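Local coordinates for protein aldehyde dehydrogenase 12 (Zea mays, PDB 6D97) that catalyses the NAD-dependent oxidation of L-glutamate gamma-semialdehyde to glutamate, the last step of proline catabolism in plants, at residues A[332-337]-A[438-443]; A[300-305]-A[338-343]; A[107-112]-A[242-247]. All coordinates share one frame; numbering follows the deposited sequence.

Overall arrangement
Interactions 1 and 2 share the mixed sheet that contains strands 298-302, 331-337 and 437-443, their centres about 10 Å apart, and they touch where the strands end. Interaction 1 is buried and rests on regular parallel backbone pairing, with mostly apolar side chains on both faces. Interaction 2, only partly buried, lies just beyond the C-terminal ends of strands 298-302 and 331-337, where they give way to loops and side-chain N-H groups meet backbone carbonyls. Interaction 3 lies across the chain's centre, about 48 Å from interaction 1, centre to centre; it is also buried, but joins a helix to a loop of the nucleotide-binding sheet through a tyrosine-aspartate bond and a small apolar patch.

Interaction 1. Residues A[332-337]-A[438-443]; sequences SVLFMH and QVVTEY
Strands 332-337 and 438-443 run parallel, their axes 4.4 Å apart at closest approach and 13° out of line, joined by five N-H...O=C bonds in which L334 and M336 use both N and O. The shortest, M336 N to T441 O, measures 2.7 Å. Side chains alternate between the two faces. On one, M336 lies obliquely across V440, its SD 3.7 Å from CG1 of the valine. On the other, T441 runs alongside F335 and sets its CG2 methyl 3.5 Å from ring atom CD1. The aromatic end is the most elaborate: Y443 holds CG in the crowded position between its backbone N and carbonyl carbon (chi1 74°), which swings the ring back over strand 332-337. H337 CA then sits over one face, 3.9 Å from the ring centroid, while the imidazole turns its edge to the phenol in an offset edge-to-face pair, CD2 coming within 3.4 Å of Y443 CE2. The Y443 OH reaches past this strand to bond L302 O. An alanine here removes ring and hydroxyl alike, and would probably loosen H337 and lose the direct bond from strand 437-443 to L302 O. In the surrounding α/β layers, helix 345-354 covers L334 and M336, helix 417-420 packs on T441 and Y443, and strand 298-302 flanks 331-337 along its other edge.

Interaction 2. Residues A[300-305]-A[338-343]; sequences KILGPD and KNWSSS
W340, just past the end of strand 331-337, leans its indole on the turn that follows strand 298-302. From CB, 4.1 Å from L302 CD1, the chain steps to CG, set anti to the carbonyl carbon (chi1 -78°). Here the same L302 methyl lies over one face of the five-membered ring, 3.7 Å from CG, in a CH-pi contact made with the leucine crossing the indole at about a right angle. CD1 of the indole follows, 3.2 Å from G303 O, and then NE1, which points its N-H between two acceptors. G303 O, at the ring edge, lies 2.9 Å from NE1, but the bond is bent to 127° and weak; a water also at the edge accepts a second weak bond and in turn bonds D305 O. Beyond, CZ2 comes within 4.1 Å of D305 O. The neighbouring N339 makes the straighter bond: its ND2 donates to P304 O at 2.9 Å and 176°, in the amide plane and on a carbonyl lone pair. V309 and V312 of helix 309-321 also touch the indole. Both protein acceptors that the N339 and W340 side chains use across the contact are main-chain carbonyls, so it grips the backbone path at 303-304, with L302 supplying the apolar part.

Interaction 3. Residues A[107-112]-A[242-247]; sequences YLMYGD and GLPAED
D247 OD2 is held by two donors: the hydroxyl of Y110, which lies 2.7 Å from it, and R106 NH2 in a salt bridge. The aspartate belongs to the connection from helix 229-240 to strand 249-251 in the Rossmann-type nucleotide-binding sheet, and the connection opens with a Schellman motif, in which G242, at a positive phi of 113°, ends the helix, a backbone shape that would bring a beta carbon into collision with the carbonyl oxygen before it. Helix 105-121 supplies the other side. Y110 and D247 meet tip to tip, phenol ring and carboxylate only 22° from coplanar, and the hydroxyl uses the anti lone pair of OD2, the one directed away from OD1. The nearby arginine would be expected to favour the ionised carboxylate, which can then accept from both donors. L243, its CG anti to the backbone N, brings CD1 to the edge of the same phenol, 3.3 Å from Y110 OH, so that the hydroxyl has an apolar neighbour beside the carboxylate. Helix 203-214 packs on the Y110 ring through M210, L213 and Y214, and L213 touches L243 as well. Successive residues M109 and Y110 of the helix thus meet the loop, one through an apolar and one through a polar tip: beside the phenol, M109 extends, bends at chi3 (70°), and ends with its CE methyl 3.7 Å from P244 CG.

Interaction 1. Residues A[332-337]-A[438-443]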
ATOM      1  N   SER A 332      14.506 -27.844 -15.914  1.00 27.80           N
ATOM      2  CA  SER A 332      15.640 -28.748 -15.785  1.00 30.94           C
ATOM      3  C   SER A 332      15.275 -30.114 -15.224  1.00 30.75           C
ATOM      4  O   SER A 332      16.037 -31.065 -15.418  1.00 33.85           O
ATOM      5  CB  SER A 332      16.726 -28.124 -14.896  1.00 28.98           C
ATOM      6  OG  SER A 332      17.347 -27.021 -15.536  1.00 29.53           O
ATOM      7  N   VAL A 333      14.147 -30.235 -14.530  1.00 31.14           N
ATOM      8  CA  VAL A 333      13.693 -31.532 -14.045  1.00 34.91           C
ATOM      9  C   VAL A 333      12.170 -31.559 -14.094  1.00 33.03           C
ATOM     10  O   VAL A 333      11.508 -30.538 -13.889  1.00 26.83           O
ATOM     11  CB  VAL A 333      14.232 -31.831 -12.628  1.00 31.64           C
ATOM     12  CG1 VAL A 333      13.747 -30.798 -11.645  1.00 31.99           C
ATOM     13  CG2 VAL A 333      13.835 -33.238 -12.184  1.00 27.84           C
ATOM     14  N   LEU A 334      11.623 -32.739 -14.387  1.00 29.16           N
ATOM     15  CA  LEU A 334      10.186 -32.951 -14.494  1.00 29.63           C
ATOM     16  C   LEU A 334       9.797 -34.112 -13.590  1.00 28.48           C
ATOM     17  O   LEU A 334      10.225 -35.247 -13.821  1.00 32.16           O
ATOM     18  CB  LEU A 334       9.784 -33.234 -15.947  1.00 28.30           C
ATOM     19  CG  LEU A 334       8.301 -33.417 -16.279  1.00 31.02           C
ATOM     20  CD1 LEU A 334       7.546 -32.131 -16.018  1.00 28.15           C
ATOM     21  CD2 LEU A 334       8.120 -33.845 -17.724  1.00 28.52           C
ATOM     22  N   PHE A 335       9.002 -33.828 -12.556  1.00 30.41           N
ATOM     23  CA  PHE A 335       8.448 -34.853 -11.670  1.00 30.50           C
ATOM     24  C   PHE A 335       7.076 -35.243 -12.213  1.00 30.65           C
ATOM     25  O   PHE A 335       6.098 -34.513 -12.034  1.00 30.02           O
ATOM     26  CB  PHE A 335       8.343 -34.348 -10.232  1.00 33.85           C
ATOM     27  CG  PHE A 335       9.657 -33.933  -9.625  1.00 40.94           C
ATOM     28  CD1 PHE A 335      10.458 -34.854  -8.968  1.00 42.15           C
ATOM     29  CD2 PHE A 335      10.076 -32.613  -9.683  1.00 31.96           C
ATOM     30  CE1 PHE A 335      11.662 -34.472  -8.399  1.00 34.12           C
ATOM     31  CE2 PHE A 335      11.275 -32.223  -9.115  1.00 35.57           C
ATOM     32  CZ  PHE A 335      12.070 -33.154  -8.472  1.00 30.37           C
ATOM     33  N   MET A 336       6.999 -36.400 -12.868  1.00 34.76           N
ATOM     34  CA  MET A 336       5.757 -36.873 -13.473  1.00 40.28           C
ATOM     35  C   MET A 336       4.985 -37.740 -12.484  1.00 36.68           C
ATOM     36  O   MET A 336       5.487 -38.778 -12.039  1.00 47.14           O
ATOM     37  CB  MET A 336       6.036 -37.677 -14.743  1.00 33.74           C
ATOM     38  CG  MET A 336       6.625 -36.901 -15.903  1.00 38.75           C
ATOM     39  SD  MET A 336       6.780 -37.987 -17.330  1.00 40.86           S
ATOM     40  CE  MET A 336       5.107 -38.626 -17.407  1.00 41.53           C
ATOM     41  N   HIS A 337       3.760 -37.331 -12.156  1.00 34.52           N
ATOM     42  CA  HIS A 337       2.871 -38.214 -11.413  1.00 35.44           C
ATOM     43  C   HIS A 337       2.564 -39.447 -12.253  1.00 38.40           C
ATOM     44  O   HIS A 337       2.412 -39.362 -13.474  1.00 34.62           O
ATOM     45  CB  HIS A 337       1.575 -37.493 -11.037  1.00 37.52           C
ATOM     46  CG  HIS A 337       0.755 -38.218 -10.012  1.00 41.80           C
ATOM     47  ND1 HIS A 337       0.122 -39.415 -10.271  1.00 42.31           N
ATOM     48  CD2 HIS A 337       0.466 -37.914  -8.725  1.00 41.29           C
ATOM     49  CE1 HIS A 337      -0.518 -39.819  -9.188  1.00 43.06           C
ATOM     50  NE2 HIS A 337      -0.325 -38.925  -8.235  1.00 42.00           N
ATOM     51  N   GLN A 438      17.237 -31.948 -19.820  1.00 32.37           N
ATOM     52  CA  GLN A 438      16.410 -32.038 -18.631  1.00 30.26           C
ATOM     53  C   GLN A 438      16.418 -33.472 -18.118  1.00 35.95           C
ATOM     54  O   GLN A 438      16.670 -34.424 -18.863  1.00 36.98           O
ATOM     55  CB  GLN A 438      14.956 -31.613 -18.906  1.00 29.92           C
ATOM     56  CG  GLN A 438      14.265 -32.418 -19.995  1.00 28.72           C
ATOM     57  CD  GLN A 438      12.790 -32.120 -20.072  1.00 37.45           C
ATOM     58  OE1 GLN A 438      12.132 -31.905 -19.058  1.00 37.82           O
ATOM     59  NE2 GLN A 438      12.254 -32.145 -21.266  1.00 41.62           N
ATOM     60  N   VAL A 439      16.101 -33.622 -16.835  1.00 39.27           N
ATOM     61  CA  VAL A 439      15.895 -34.923 -16.214  1.00 32.63           C
ATOM     62  C   VAL A 439      14.397 -35.112 -16.003  1.00 35.32           C
ATOM     63  O   VAL A 439      13.694 -34.186 -15.578  1.00 31.43           O
ATOM     64  CB  VAL A 439      16.671 -35.054 -14.892  1.00 35.23           C
ATOM     65  CG1 VAL A 439      16.381 -36.385 -14.210  1.00 35.95           C
ATOM     66  CG2 VAL A 439      18.165 -34.887 -15.147  1.00 36.12           C
ATOM     67  N   VAL A 440      13.901 -36.302 -16.329  1.00 31.36           N
ATOM     68  CA  VAL A 440      12.511 -36.672 -16.101  1.00 31.26           C
ATOM     69  C   VAL A 440      12.490 -37.801 -15.076  1.00 35.00           C
ATOM     70  O   VAL A 440      13.354 -38.693 -15.087  1.00 35.63           O
ATOM     71  CB  VAL A 440      11.813 -37.097 -17.403  1.00 38.06           C
ATOM     72  CG1 VAL A 440      10.402 -37.565 -17.142  1.00 34.92           C
ATOM     73  CG2 VAL A 440      11.825 -35.948 -18.398  1.00 32.86           C
ATOM     74  N   THR A 441      11.518 -37.751 -14.167  1.00 33.78           N
ATOM     75  CA  THR A 441      11.326 -38.813 -13.196  1.00 40.03           C
ATOM     76  C   THR A 441       9.834 -38.986 -12.939  1.00 46.73           C
ATOM     77  O   THR A 441       8.994 -38.198 -13.390  1.00 50.52           O
ATOM     78  CB  THR A 441      12.070 -38.521 -11.889  1.00 42.81           C
ATOM     79  OG1 THR A 441      12.186 -39.735 -11.138  1.00 41.83           O
ATOM     80  CG2 THR A 441      11.338 -37.487 -11.061  1.00 32.97           C
ATOM     81  N   GLU A 442       9.511 -40.054 -12.218  1.00 38.17           N
ATOM     82  CA  GLU A 442       8.132 -40.425 -11.943  1.00 39.18           C
ATOM     83  C   GLU A 442       7.937 -40.627 -10.450  1.00 41.80           C
ATOM     84  O   GLU A 442       8.819 -41.153  -9.763  1.00 41.39           O
ATOM     85  CB  GLU A 442       7.739 -41.700 -12.699  1.00 35.60           C
ATOM     86  CG  GLU A 442       6.275 -42.069 -12.541  1.00 35.59           C
ATOM     87  CD  GLU A 442       5.971 -43.472 -13.024  1.00 54.06           C
ATOM     88  OE1 GLU A 442       5.642 -43.633 -14.218  1.00 59.56           O
ATOM     89  OE2 GLU A 442       6.067 -44.414 -12.207  1.00 61.69           O
ATOM     90  N   TYR A 443       6.778 -40.201  -9.953  1.00 31.06           N
ATOM     91  CA  TYR A 443       6.384 -40.437  -8.573  1.00 42.03           C
ATOM     92  C   TYR A 443       4.950 -40.941  -8.534  1.00 41.06           C
ATOM     93  O   TYR A 443       4.105 -40.506  -9.323  1.00 43.90           O
ATOM     94  CB  TYR A 443       6.533 -39.168  -7.710  1.00 36.64           C
ATOM     95  CG  TYR A 443       5.497 -38.082  -7.929  1.00 31.73           C
ATOM     96  CD1 TYR A 443       5.662 -37.123  -8.925  1.00 30.58           C
ATOM     97  CD2 TYR A 443       4.376 -37.989  -7.104  1.00 39.41           C
ATOM     98  CE1 TYR A 443       4.729 -36.118  -9.113  1.00 27.99           C
ATOM     99  CE2 TYR A 443       3.439 -36.991  -7.285  1.00 30.67           C
ATOM    100  CZ  TYR A 443       3.620 -36.060  -8.291  1.00 31.81           C
ATOM    101  OH  TYR A 443       2.689 -35.068  -8.475  1.00 32.28           O
TER

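Interaction 2. Residues A[300-305]-A[338-343]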
ATOM      1  N   LYS A 300       9.406 -28.810 -12.540  1.00 33.99           N
ATOM      2  CA  LYS A 300       7.986 -28.860 -12.853  1.00 30.14           C
ATOM      3  C   LYS A 300       7.427 -30.134 -12.250  1.00 36.80           C
ATOM      4  O   LYS A 300       7.970 -31.223 -12.474  1.00 33.90           O
ATOM      5  CB  LYS A 300       7.730 -28.825 -14.360  1.00 27.66           C
ATOM      6  CG  LYS A 300       6.270 -28.992 -14.732  1.00 27.41           C
ATOM      7  CD  LYS A 300       6.066 -28.836 -16.228  1.00 26.39           C
ATOM      8  CE  LYS A 300       6.133 -27.375 -16.647  1.00 27.73           C
ATOM      9  NZ  LYS A 300       6.393 -27.221 -18.107  1.00 27.41           N
ATOM     10  N   ILE A 301       6.375 -29.989 -11.454  1.00 29.08           N
ATOM     11  CA  ILE A 301       5.657 -31.112 -10.871  1.00 30.81           C
ATOM     12  C   ILE A 301       4.330 -31.243 -11.600  1.00 30.37           C
ATOM     13  O   ILE A 301       3.586 -30.263 -11.731  1.00 36.18           O
ATOM     14  CB  ILE A 301       5.431 -30.921  -9.361  1.00 34.51           C
ATOM     15  CG1 ILE A 301       6.759 -30.868  -8.603  1.00 35.87           C
ATOM     16  CG2 ILE A 301       4.564 -32.034  -8.818  1.00 31.81           C
ATOM     17  CD1 ILE A 301       6.590 -30.495  -7.141  1.00 37.86           C
ATOM     18  N   LEU A 302       4.043 -32.444 -12.090  1.00 34.42           N
ATOM     19  CA  LEU A 302       2.735 -32.756 -12.645  1.00 30.61           C
ATOM     20  C   LEU A 302       1.878 -33.384 -11.554  1.00 33.07           C
ATOM     21  O   LEU A 302       2.294 -34.355 -10.911  1.00 38.60           O
ATOM     22  CB  LEU A 302       2.851 -33.709 -13.836  1.00 32.23           C
ATOM     23  CG  LEU A 302       3.782 -33.371 -15.003  1.00 32.53           C
ATOM     24  CD1 LEU A 302       3.659 -34.443 -16.077  1.00 35.20           C
ATOM     25  CD2 LEU A 302       3.490 -31.999 -15.586  1.00 32.64           C
ATOM     26  N   GLY A 303       0.691 -32.826 -11.342  1.00 29.70           N
ATOM     27  CA  GLY A 303      -0.220 -33.355 -10.360  1.00 31.96           C
ATOM     28  C   GLY A 303      -0.923 -34.600 -10.849  1.00 35.00           C
ATOM     29  O   GLY A 303      -0.682 -35.109 -11.952  1.00 36.90           O
ATOM     30  N   PRO A 304      -1.825 -35.119 -10.011  1.00 37.30           N
ATOM     31  CA  PRO A 304      -2.522 -36.363 -10.367  1.00 42.09           C
ATOM     32  C   PRO A 304      -3.608 -36.195 -11.416  1.00 37.04           C
ATOM     33  O   PRO A 304      -3.977 -37.187 -12.058  1.00 39.63           O
ATOM     34  CB  PRO A 304      -3.119 -36.819  -9.030  1.00 32.34           C
ATOM     35  CG  PRO A 304      -3.352 -35.545  -8.290  1.00 34.66           C
ATOM     36  CD  PRO A 304      -2.243 -34.603  -8.697  1.00 37.17           C
ATOM     37  N   ASP A 305      -4.130 -34.987 -11.618  1.00 35.31           N
ATOM     38  CA  ASP A 305      -5.282 -34.781 -12.497  1.00 36.75           C
ATOM     39  C   ASP A 305      -4.799 -34.568 -13.928  1.00 33.05           C
ATOM     40  O   ASP A 305      -4.477 -33.454 -14.345  1.00 41.72           O
ATOM     41  CB  ASP A 305      -6.126 -33.612 -12.003  1.00 34.68           C
ATOM     42  CG  ASP A 305      -5.291 -32.391 -11.675  1.00 48.11           C
ATOM     43  OD1 ASP A 305      -4.144 -32.560 -11.208  1.00 47.59           O
ATOM     44  OD2 ASP A 305      -5.777 -31.262 -11.895  1.00 46.33           O
ATOM     45  N   LYS A 338       2.477 -40.604 -11.588  1.00 47.25           N
ATOM     46  CA  LYS A 338       2.314 -41.870 -12.301  1.00 45.56           C
ATOM     47  C   LYS A 338       1.102 -41.859 -13.225  1.00 44.89           C
ATOM     48  O   LYS A 338       1.106 -42.531 -14.262  1.00 49.17           O
ATOM     49  CB  LYS A 338       2.205 -43.019 -11.296  1.00 46.80           C
ATOM     50  CG  LYS A 338       2.407 -44.404 -11.892  1.00 55.39           C
ATOM     51  CD  LYS A 338       2.315 -45.481 -10.818  1.00 56.44           C
ATOM     52  CE  LYS A 338       2.550 -46.868 -11.396  1.00 60.36           C
ATOM     53  NZ  LYS A 338       1.538 -47.229 -12.430  1.00 68.75           N
ATOM     54  N   ASN A 339       0.067 -41.085 -12.877  1.00 37.42           N
ATOM     55  CA  ASN A 339      -1.124 -41.009 -13.717  1.00 40.93           C
ATOM     56  C   ASN A 339      -0.802 -40.494 -15.113  1.00 45.13           C
ATOM     57  O   ASN A 339      -1.519 -40.807 -16.069  1.00 57.43           O
ATOM     58  CB  ASN A 339      -2.178 -40.118 -13.061  1.00 46.01           C
ATOM     59  CG  ASN A 339      -2.654 -40.662 -11.732  1.00 44.40           C
ATOM     60  OD1 ASN A 339      -2.348 -41.796 -11.367  1.00 42.36           O
ATOM     61  ND2 ASN A 339      -3.413 -39.856 -11.001  1.00 48.87           N
ATOM     62  N   TRP A 340       0.267 -39.709 -15.253  1.00 40.47           N
ATOM     63  CA  TRP A 340       0.637 -39.148 -16.546  1.00 35.25           C
ATOM     64  C   TRP A 340       1.429 -40.112 -17.417  1.00 47.26           C
ATOM     65  O   TRP A 340       1.663 -39.802 -18.591  1.00 52.65           O
ATOM     66  CB  TRP A 340       1.454 -37.867 -16.352  1.00 31.41           C
ATOM     67  CG  TRP A 340       0.642 -36.658 -15.999  1.00 35.49           C
ATOM     68  CD1 TRP A 340       0.238 -36.278 -14.754  1.00 33.13           C
ATOM     69  CD2 TRP A 340       0.147 -35.661 -16.905  1.00 29.38           C
ATOM     70  NE1 TRP A 340      -0.481 -35.109 -14.825  1.00 35.50           N
ATOM     71  CE2 TRP A 340      -0.551 -34.709 -16.134  1.00 36.16           C
ATOM     72  CE3 TRP A 340       0.226 -35.480 -18.290  1.00 29.72           C
ATOM     73  CZ2 TRP A 340      -1.172 -33.596 -16.704  1.00 32.70           C
ATOM     74  CZ3 TRP A 340      -0.391 -34.371 -18.855  1.00 29.35           C
ATOM     75  CH2 TRP A 340      -1.080 -33.445 -18.061  1.00 29.03           C
ATOM     76  N   SER A 341       1.844 -41.266 -16.884  1.00 53.44           N
ATOM     77  CA  SER A 341       2.704 -42.168 -17.645  1.00 60.53           C
ATOM     78  C   SER A 341       1.985 -42.764 -18.848  1.00 58.13           C
ATOM     79  O   SER A 341       2.628 -43.096 -19.849  1.00 65.54           O
ATOM     80  CB  SER A 341       3.231 -43.285 -16.743  1.00 63.04           C
ATOM     81  OG  SER A 341       2.172 -44.077 -16.236  1.00 61.65           O
ATOM     82  N   SER A 342       0.665 -42.910 -18.771  1.00 52.48           N
ATOM     83  CA  SER A 342      -0.125 -43.474 -19.856  1.00 52.46           C
ATOM     84  C   SER A 342      -0.810 -42.404 -20.698  1.00 46.28           C
ATOM     85  O   SER A 342      -1.626 -42.735 -21.564  1.00 46.88           O
ATOM     86  CB  SER A 342      -1.165 -44.440 -19.291  1.00 59.38           C
ATOM     87  OG  SER A 342      -1.948 -43.810 -18.292  1.00 64.52           O
ATOM     88  N   SER A 343      -0.485 -41.132 -20.470  1.00 38.08           N
ATOM     89  CA  SER A 343      -1.178 -40.033 -21.128  1.00 38.10           C
ATOM     90  C   SER A 343      -0.701 -39.791 -22.553  1.00 42.33           C
ATOM     91  O   SER A 343      -1.401 -39.116 -23.316  1.00 49.54           O
ATOM     92  CB  SER A 343      -1.004 -38.750 -20.312  1.00 35.76           C
ATOM     93  OG  SER A 343       0.362 -38.372 -20.243  1.00 35.11           O
TER
HETATM   94  O   HOH W   1      -2.254 -32.590 -13.342  1.00 35.40           O

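Interaction 3. Residues A[107-112]-A[242-247]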
ATOM      1  N   TYR A 107      12.893  12.791 -11.813  1.00 29.43           N
ATOM      2  CA  TYR A 107      11.880  11.745 -11.926  1.00 31.79           C
ATOM      3  C   TYR A 107      11.011  11.967 -13.155  1.00 29.45           C
ATOM      4  O   TYR A 107      10.684  11.017 -13.877  1.00 28.73           O
ATOM      5  CB  TYR A 107      10.995  11.702 -10.682  1.00 25.49           C
ATOM      6  CG  TYR A 107      11.663  11.249  -9.409  1.00 21.25           C
ATOM      7  CD1 TYR A 107      12.069   9.931  -9.239  1.00 16.90           C
ATOM      8  CD2 TYR A 107      11.846  12.137  -8.356  1.00 27.19           C
ATOM      9  CE1 TYR A 107      12.659   9.519  -8.064  1.00 26.04           C
ATOM     10  CE2 TYR A 107      12.440  11.740  -7.182  1.00 21.69           C
ATOM     11  CZ  TYR A 107      12.846  10.431  -7.040  1.00 31.47           C
ATOM     12  OH  TYR A 107      13.432  10.020  -5.867  1.00 24.47           O
ATOM     13  N   LEU A 108      10.621  13.220 -13.404  1.00 28.56           N
ATOM     14  CA  LEU A 108       9.796  13.529 -14.567  1.00 29.74           C
ATOM     15  C   LEU A 108      10.560  13.310 -15.863  1.00 31.52           C
ATOM     16  O   LEU A 108       9.986  12.843 -16.855  1.00 25.79           O
ATOM     17  CB  LEU A 108       9.294  14.968 -14.484  1.00 29.68           C
ATOM     18  CG  LEU A 108       8.480  15.237 -13.224  1.00 32.74           C
ATOM     19  CD1 LEU A 108       7.821  16.612 -13.269  1.00 33.06           C
ATOM     20  CD2 LEU A 108       7.460  14.130 -13.057  1.00 36.89           C
ATOM     21  N   MET A 109      11.851  13.657 -15.875  1.00 27.56           N
ATOM     22  CA  MET A 109      12.673  13.470 -17.066  1.00 35.47           C
ATOM     23  C   MET A 109      12.723  12.007 -17.472  1.00 29.41           C
ATOM     24  O   MET A 109      12.654  11.678 -18.660  1.00 30.02           O
ATOM     25  CB  MET A 109      14.086  13.993 -16.812  1.00 20.18           C
ATOM     26  CG  MET A 109      15.051  13.829 -17.977  1.00 24.44           C
ATOM     27  SD  MET A 109      16.710  14.379 -17.526  1.00 30.21           S
ATOM     28  CE  MET A 109      17.212  13.095 -16.380  1.00 20.66           C
ATOM     29  N   TYR A 110      12.845  11.112 -16.498  1.00 31.10           N
ATOM     30  CA  TYR A 110      12.938   9.706 -16.852  1.00 32.58           C
ATOM     31  C   TYR A 110      11.582   9.136 -17.231  1.00 30.30           C
ATOM     32  O   TYR A 110      11.514   8.128 -17.945  1.00 22.05           O
ATOM     33  CB  TYR A 110      13.578   8.926 -15.715  1.00 24.62           C
ATOM     34  CG  TYR A 110      15.069   8.897 -15.862  1.00 28.84           C
ATOM     35  CD1 TYR A 110      15.671   8.022 -16.752  1.00 29.15           C
ATOM     36  CD2 TYR A 110      15.875   9.765 -15.147  1.00 29.45           C
ATOM     37  CE1 TYR A 110      17.033   7.993 -16.910  1.00 31.43           C
ATOM     38  CE2 TYR A 110      17.238   9.743 -15.295  1.00 36.55           C
ATOM     39  CZ  TYR A 110      17.813   8.857 -16.177  1.00 35.49           C
ATOM     40  OH  TYR A 110      19.178   8.842 -16.324  1.00 35.57           O
ATOM     41  N   GLY A 111      10.498   9.755 -16.765  1.00 24.72           N
ATOM     42  CA  GLY A 111       9.204   9.460 -17.351  1.00 17.99           C
ATOM     43  C   GLY A 111       9.176   9.787 -18.831  1.00 33.98           C
ATOM     44  O   GLY A 111       8.696   8.996 -19.648  1.00 33.21           O
ATOM     45  N   ASP A 112       9.723  10.952 -19.198  1.00 26.53           N
ATOM     46  CA  ASP A 112       9.751  11.358 -20.600  1.00 22.75           C
ATOM     47  C   ASP A 112      10.708  10.500 -21.415  1.00 22.61           C
ATOM     48  O   ASP A 112      10.386  10.104 -22.542  1.00 27.52           O
ATOM     49  CB  ASP A 112      10.130  12.834 -20.717  1.00 29.40           C
ATOM     50  CG  ASP A 112       9.007  13.762 -20.293  1.00 50.20           C
ATOM     51  OD1 ASP A 112       7.840  13.313 -20.265  1.00 52.26           O
ATOM     52  OD2 ASP A 112       9.293  14.938 -19.983  1.00 57.74           O
ATOM     53  N   GLY A 242      16.974  11.102 -24.701  1.00 29.55           N
ATOM     54  CA  GLY A 242      17.192  12.096 -23.670  1.00 25.13           C
ATOM     55  C   GLY A 242      17.955  11.618 -22.456  1.00 26.94           C
ATOM     56  O   GLY A 242      18.112  12.400 -21.509  1.00 24.48           O
ATOM     57  N   LEU A 243      18.414  10.370 -22.433  1.00 22.35           N
ATOM     58  CA  LEU A 243      19.260   9.895 -21.345  1.00 32.29           C
ATOM     59  C   LEU A 243      20.516  10.754 -21.261  1.00 25.68           C
ATOM     60  O   LEU A 243      21.281  10.811 -22.236  1.00 23.87           O
ATOM     61  CB  LEU A 243      19.647   8.431 -21.545  1.00 37.63           C
ATOM     62  CG  LEU A 243      20.792   7.933 -20.654  1.00 41.27           C
ATOM     63  CD1 LEU A 243      20.369   7.846 -19.201  1.00 37.24           C
ATOM     64  CD2 LEU A 243      21.305   6.588 -21.157  1.00 45.76           C
ATOM     65  N   PRO A 244      20.761  11.440 -20.143  1.00 25.28           N
ATOM     66  CA  PRO A 244      21.919  12.338 -20.071  1.00 25.60           C
ATOM     67  C   PRO A 244      23.230  11.578 -20.185  1.00 30.29           C
ATOM     68  O   PRO A 244      23.386  10.481 -19.642  1.00 29.61           O
ATOM     69  CB  PRO A 244      21.768  13.001 -18.698  1.00 24.31           C
ATOM     70  CG  PRO A 244      20.317  12.889 -18.389  1.00 26.52           C
ATOM     71  CD  PRO A 244      19.886  11.576 -18.967  1.00 22.76           C
ATOM     72  N   ALA A 245      24.175  12.179 -20.912  1.00 24.76           N
ATOM     73  CA  ALA A 245      25.477  11.557 -21.117  1.00 25.26           C
ATOM     74  C   ALA A 245      26.134  11.184 -19.794  1.00 27.75           C
ATOM     75  O   ALA A 245      26.757  10.123 -19.677  1.00 27.31           O
ATOM     76  CB  ALA A 245      26.382  12.496 -21.917  1.00 26.82           C
ATOM     77  N   GLU A 246      25.986  12.032 -18.776  1.00 27.92           N
ATOM     78  CA  GLU A 246      26.718  11.847 -17.531  1.00 34.58           C
ATOM     79  C   GLU A 246      26.026  10.910 -16.552  1.00 34.47           C
ATOM     80  O   GLU A 246      26.588  10.643 -15.486  1.00 39.27           O
ATOM     81  CB  GLU A 246      26.950  13.202 -16.852  1.00 35.95           C
ATOM     82  N   ASP A 247      24.836  10.402 -16.879  1.00 31.71           N
ATOM     83  CA  ASP A 247      24.054   9.647 -15.907  1.00 32.10           C
ATOM     84  C   ASP A 247      24.472   8.185 -15.787  1.00 28.65           C
ATOM     85  O   ASP A 247      24.159   7.553 -14.772  1.00 36.51           O
ATOM     86  CB  ASP A 247      22.562   9.727 -16.246  1.00 33.63           C
ATOM     87  CG  ASP A 247      21.912  10.988 -15.708  1.00 25.53           C
ATOM     88  OD1 ASP A 247      22.651  11.943 -15.394  1.00 33.18           O
ATOM     89  OD2 ASP A 247      20.668  11.023 -15.591  1.00 29.24           O
TER